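Local coordinates for acyl-[acyl-carrier-protein]--UDP-N-acetylglucosamine O-acyltransferase (Helicobacter pylori, PDB 1J2Z) that transfers a 3-hydroxyacyl chain from acyl carrier protein to UDP-N-acetylglucosamine, the first step of lipid A biosynthesis, at residues Lys39-Val44 against Ile58-Val63; Cys123-His128 against Val135-His140. One frame throughout, in Å; residues are numbered along the deposited sequence.

The two contacts follow one another along the chain and lie in the same left-handed beta-helix, with centres 20 Å apart and nearest atoms about 11 Å apart, so they do not touch. Contact 1 joins equivalent corners of two successive coils, 18 residues apart, toward the N-terminal end of the helix. Contact 2 spans the inside of a single coil, its centre about 3 Å from the centre of the chain. Strands 39-40 and 57-58 lie parallel in the same sheet as 130-131, which comes between the two segments of contact 2 along the chain. Stacking along the axis and filling across it are thus both sampled, and only contact 2 reaches residues of the ligand pocket.

Contact 1: residues Lys39-Val44 against Ile58-Val63; sequences KLHNNV and IFPFAV
His41 and Phe59 stack face to face, with ring centroids 4.0 Å apart and planes inclined by 24°. Like first torsions (chi1 -68° and -72°) send both side chains the same way, side by side. His41 NE2 lies over the centre of the Phe59 ring and is hydrogen-bonded to Glu57 OE1, which would help fix the imidazole's rotation. Backbone hydrogen bonds form one parallel bridge, Leu40 with Ile58: Ile58 N gives to Lys39 O at 2.9 Å, and Ile58 O takes the N-H of His41, also at 2.9 Å. Further on, Phe61 N reaches Asn43 O at 3.0 Å, from well above the carbonyl plane. Among side chains, Asn42 OD1 accepts Asn43 ND2 and is hydrogen-bonded to Thr45 OG1 of a neighbouring subunit. This is the coil-on-coil stacking of the left-handed beta-helix of hexapeptide acyltransferases, with a type II turn from Phe59 to Ala62 at the corner of the second coil. Apolar contacts fill the interior, where Leu40 CD2 meets Ile58 CD1 at 3.7 Å and Val44 CG1 meets Ile58 CG2 at 3.9 Å. At the corner, Asn42 lays ND2 against Pro60 CG (3.3 Å). Asn43 CB touches Phe61 CE2 at 3.4 Å, and the Phe61 rings of all three subunits meet edge-to-face.

Contact 2: residues Cys123-His128 against Val135-His140; sequences CVIGSH and VTLAGH. With SOG (octyl 1-thio-beta-D-glucopyranoside), chain B.
Leu137 is the first residue of Val135-His140 to touch Cys123-His128, and its side chain carries the apolar part of the contact. CG lies beside the backbone N, anti to the carbonyl carbon, and the extended second torsion (chi2 -177°) pushes CD1 on into the coil. There it meets Ile125 CD1 at 4.0 Å, branch tip to branch tip, the two side chains coming in obliquely from different walls. Nearer the backbone, Leu137 CB lies 4.1 Å from Cys123 SG.

Ala138 divides its contacts between the two sides of the wall. Its carbonyl O approaches Cys123 SG to 3.0 Å, the closest approach of the two segments, whereas its CB points away from Cys123-His128 and lies 3.6 Å from SOG C2', the second carbon of the octyl chain of the bound octyl thioglucoside. Gly139 N lies 3.9 Å from the sugar ring oxygen, SOG O5, that Ala138 CA also approaches. At His140 the positive phi of 59° belongs to a left-handed backbone conformation, and the chain has come round to within 4.7 Å of Cys123, measured CA to CA. The CB of His140 is directed away from Cys123-His128; its ring stacks on Phe158 and meets His121 edge-to-face. His121 and His140 probably bind substrate, as in related enzymes, which is consistent with a site on the outer surface of the wall that Leu137 fills from within.

Strand 124-125 belongs to one parallel sheet of the left-handed beta-helix and strand 136-137 to another, with strand 130-131 of the third sheet between them along the chain. Ile125 and Leu137 share the interior with Val119 of strand 118-119, Leu131 of strand 130-131 and Ile143 of strand 142-143.

Contact 1: residues Lys39-Val44 against Ile58-Val63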
# COMPACT_ATOMS: atom_id res chain seq x y z
N LYS A 39 3.79 -20.66 -14.99
CA LYS A 39 4.82 -20.79 -13.97
C LYS A 39 4.41 -20.12 -12.66
O LYS A 39 4.24 -18.90 -12.60
CB LYS A 39 6.16 -20.20 -14.44
CG LYS A 39 7.23 -20.29 -13.36
CD LYS A 39 8.60 -19.78 -13.83
CE LYS A 39 9.63 -19.91 -12.72
NZ LYS A 39 11.00 -19.59 -13.19
N LEU A 40 4.26 -20.92 -11.62
CA LEU A 40 3.90 -20.41 -10.31
C LEU A 40 5.13 -20.51 -9.44
O LEU A 40 5.72 -21.59 -9.32
CB LEU A 40 2.79 -21.25 -9.68
CG LEU A 40 1.47 -21.41 -10.43
CD1 LEU A 40 0.51 -22.21 -9.55
CD2 LEU A 40 0.89 -20.05 -10.76
N HIS A 41 5.54 -19.40 -8.84
CA HIS A 41 6.68 -19.45 -7.95
C HIS A 41 6.20 -20.09 -6.66
O HIS A 41 5.08 -20.58 -6.60
CB HIS A 41 7.21 -18.04 -7.69
CG HIS A 41 7.84 -17.41 -8.90
ND1 HIS A 41 9.12 -16.91 -8.90
CD2 HIS A 41 7.36 -17.22 -10.15
CE1 HIS A 41 9.41 -16.45 -10.10
NE2 HIS A 41 8.35 -16.62 -10.88
N ASN A 42 7.04 -20.10 -5.64
CA ASN A 42 6.63 -20.69 -4.37
C ASN A 42 5.50 -19.88 -3.74
O ASN A 42 5.37 -18.68 -3.97
CB ASN A 42 7.81 -20.73 -3.41
CG ASN A 42 8.26 -19.34 -2.97
OD1 ASN A 42 7.85 -18.84 -1.92
ND2 ASN A 42 9.08 -18.71 -3.80
N ASN A 43 4.67 -20.56 -2.95
CA ASN A 43 3.60 -19.91 -2.21
C ASN A 43 2.56 -19.08 -2.95
O ASN A 43 2.19 -17.99 -2.49
CB ASN A 43 4.23 -19.05 -1.10
CG ASN A 43 4.91 -19.89 -0.04
OD1 ASN A 43 4.26 -20.50 0.80
ND2 ASN A 43 6.24 -19.92 -0.08
N VAL A 44 2.09 -19.57 -4.09
CA VAL A 44 1.03 -18.86 -4.80
C VAL A 44 -0.28 -19.52 -4.36
O VAL A 44 -0.35 -20.75 -4.25
CB VAL A 44 1.17 -18.98 -6.34
CG1 VAL A 44 -0.08 -18.43 -7.01
CG2 VAL A 44 2.40 -18.22 -6.82
N ILE A 58 3.35 -16.18 -12.14
CA ILE A 58 2.88 -15.53 -10.92
C ILE A 58 3.90 -15.69 -9.80
O ILE A 58 4.33 -16.80 -9.49
CB ILE A 58 1.54 -16.15 -10.49
CG1 ILE A 58 0.55 -16.04 -11.66
CG2 ILE A 58 1.01 -15.46 -9.24
CD1 ILE A 58 -0.76 -16.77 -11.44
N PHE A 59 4.28 -14.56 -9.20
CA PHE A 59 5.29 -14.55 -8.14
C PHE A 59 4.78 -14.87 -6.72
O PHE A 59 3.58 -14.87 -6.47
CB PHE A 59 6.03 -13.21 -8.18
CG PHE A 59 6.96 -13.09 -9.36
CD1 PHE A 59 6.47 -12.98 -10.66
CD2 PHE A 59 8.34 -13.13 -9.17
CE1 PHE A 59 7.33 -12.91 -11.76
CE2 PHE A 59 9.22 -13.06 -10.26
CZ PHE A 59 8.71 -12.95 -11.56
N PRO A 60 5.71 -15.13 -5.78
CA PRO A 60 5.38 -15.47 -4.39
C PRO A 60 4.34 -14.63 -3.65
O PRO A 60 4.31 -13.41 -3.76
CB PRO A 60 6.74 -15.42 -3.69
CG PRO A 60 7.69 -15.83 -4.78
CD PRO A 60 7.17 -15.04 -5.96
N PHE A 61 3.51 -15.34 -2.90
CA PHE A 61 2.48 -14.73 -2.07
C PHE A 61 1.37 -13.97 -2.77
O PHE A 61 0.72 -13.11 -2.17
CB PHE A 61 3.16 -13.84 -1.02
CG PHE A 61 4.22 -14.57 -0.21
CD1 PHE A 61 5.44 -13.96 0.06
CD2 PHE A 61 3.99 -15.85 0.26
CE1 PHE A 61 6.42 -14.63 0.80
CE2 PHE A 61 4.96 -16.53 1.00
CZ PHE A 61 6.18 -15.92 1.27
N ALA A 62 1.15 -14.27 -4.05
CA ALA A 62 0.05 -13.63 -4.76
C ALA A 62 -1.19 -14.46 -4.39
O ALA A 62 -1.08 -15.66 -4.15
CB ALA A 62 0.28 -13.69 -6.26
N VAL A 63 -2.35 -13.82 -4.33
CA VAL A 63 -3.57 -14.54 -4.00
C VAL A 63 -4.59 -14.28 -5.09
O VAL A 63 -5.00 -13.14 -5.31
CB VAL A 63 -4.15 -14.08 -2.64
CG1 VAL A 63 -5.46 -14.78 -2.35
CG2 VAL A 63 -3.14 -14.38 -1.54

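Contact 2: residues Cys123-His128 against Val135-His140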
# COMPACT_ATOMS: atom_id res chain seq x y z
N CYS A 123 -13.94 -6.67 -12.45
CA CYS A 123 -13.12 -5.78 -13.25
C CYS A 123 -12.76 -6.46 -14.56
O CYS A 123 -12.75 -7.69 -14.66
CB CYS A 123 -11.84 -5.39 -12.51
SG CYS A 123 -12.08 -4.20 -11.16
N VAL A 124 -12.47 -5.66 -15.57
CA VAL A 124 -12.09 -6.17 -16.87
C VAL A 124 -10.85 -5.43 -17.32
O VAL A 124 -10.88 -4.21 -17.49
CB VAL A 124 -13.21 -5.96 -17.91
CG1 VAL A 124 -12.72 -6.37 -19.30
CG2 VAL A 124 -14.43 -6.79 -17.54
N ILE A 125 -9.76 -6.16 -17.50
CA ILE A 125 -8.51 -5.59 -17.95
C ILE A 125 -8.19 -6.22 -19.29
O ILE A 125 -8.36 -7.43 -19.47
CB ILE A 125 -7.37 -5.89 -16.95
CG1 ILE A 125 -7.65 -5.19 -15.62
CG2 ILE A 125 -6.03 -5.43 -17.52
CD1 ILE A 125 -6.66 -5.53 -14.52
N GLY A 126 -7.73 -5.41 -20.24
CA GLY A 126 -7.39 -5.91 -21.56
C GLY A 126 -6.00 -6.50 -21.67
O GLY A 126 -5.59 -7.32 -20.84
N SER A 127 -5.27 -6.10 -22.70
CA SER A 127 -3.92 -6.61 -22.94
C SER A 127 -2.88 -5.49 -23.04
O SER A 127 -3.22 -4.33 -23.26
CB SER A 127 -3.90 -7.43 -24.24
OG SER A 127 -4.75 -8.57 -24.14
N HIS A 128 -1.61 -5.85 -22.87
CA HIS A 128 -0.50 -4.90 -22.94
C HIS A 128 -0.59 -3.78 -21.91
O HIS A 128 -0.10 -2.68 -22.14
CB HIS A 128 -0.42 -4.29 -24.34
CG HIS A 128 -0.25 -5.30 -25.43
ND1 HIS A 128 0.93 -5.97 -25.64
CD2 HIS A 128 -1.13 -5.79 -26.33
CE1 HIS A 128 0.77 -6.84 -26.62
NE2 HIS A 128 -0.47 -6.75 -27.06
N VAL A 135 -1.43 -0.39 -7.09
CA VAL A 135 -2.62 0.12 -7.76
C VAL A 135 -3.81 -0.62 -7.18
O VAL A 135 -3.78 -1.84 -7.01
CB VAL A 135 -2.56 -0.10 -9.29
CG1 VAL A 135 -3.93 0.15 -9.91
CG2 VAL A 135 -1.54 0.85 -9.91
N THR A 136 -4.87 0.13 -6.86
CA THR A 136 -6.06 -0.44 -6.27
C THR A 136 -7.29 -0.21 -7.14
O THR A 136 -7.70 0.93 -7.36
CB THR A 136 -6.32 0.16 -4.87
OG1 THR A 136 -5.19 -0.08 -4.03
CG2 THR A 136 -7.55 -0.47 -4.24
N LEU A 137 -7.87 -1.29 -7.64
CA LEU A 137 -9.05 -1.18 -8.48
C LEU A 137 -10.29 -1.58 -7.69
O LEU A 137 -10.35 -2.67 -7.13
CB LEU A 137 -8.94 -2.09 -9.71
CG LEU A 137 -7.73 -1.96 -10.64
CD1 LEU A 137 -7.91 -2.92 -11.81
CD2 LEU A 137 -7.60 -0.54 -11.15
N ALA A 138 -11.27 -0.68 -7.64
CA ALA A 138 -12.52 -0.98 -6.96
C ALA A 138 -13.30 -1.89 -7.91
O ALA A 138 -12.81 -2.27 -8.96
CB ALA A 138 -13.29 0.31 -6.68
N GLY A 139 -14.54 -2.23 -7.55
CA GLY A 139 -15.30 -3.12 -8.40
C GLY A 139 -15.85 -2.57 -9.70
O GLY A 139 -15.99 -1.36 -9.88
N HIS A 140 -16.15 -3.48 -10.62
CA HIS A 140 -16.75 -3.15 -11.92
C HIS A 140 -15.96 -2.19 -12.81
O HIS A 140 -16.56 -1.43 -13.57
CB HIS A 140 -18.15 -2.56 -11.68
CG HIS A 140 -18.94 -3.27 -10.63
ND1 HIS A 140 -19.68 -4.40 -10.88
CD2 HIS A 140 -19.10 -3.01 -9.31
CE1 HIS A 140 -20.26 -4.81 -9.77
NE2 HIS A 140 -19.92 -3.98 -8.80
C1 SOG B . -15.19 -1.99 -3.35
C2 SOG B . -15.63 -3.45 -3.61
C3 SOG B . -14.69 -4.41 -2.86
C4 SOG B . -13.27 -4.18 -3.39
C5 SOG B . -12.87 -2.70 -3.13
C6 SOG B . -11.47 -2.42 -3.66
C1' SOG B . -16.27 0.15 -3.36
C2' SOG B . -15.81 1.28 -4.27
C3' SOG B . -16.62 2.54 -4.04
C4' SOG B . -16.16 3.67 -4.94
C5' SOG B . -16.98 4.93 -4.71
C6' SOG B . -16.43 6.09 -5.51
C7' SOG B . -17.23 7.35 -5.29
C8' SOG B . -16.66 8.49 -6.10
S1 SOG B . -16.05 -1.08 -4.06
O2 SOG B . -16.97 -3.65 -3.16
O3 SOG B . -15.08 -5.75 -3.10
O4 SOG B . -12.36 -5.05 -2.74
O5 SOG B . -13.81 -1.82 -3.79
O6 SOG B . -10.50 -2.80 -2.70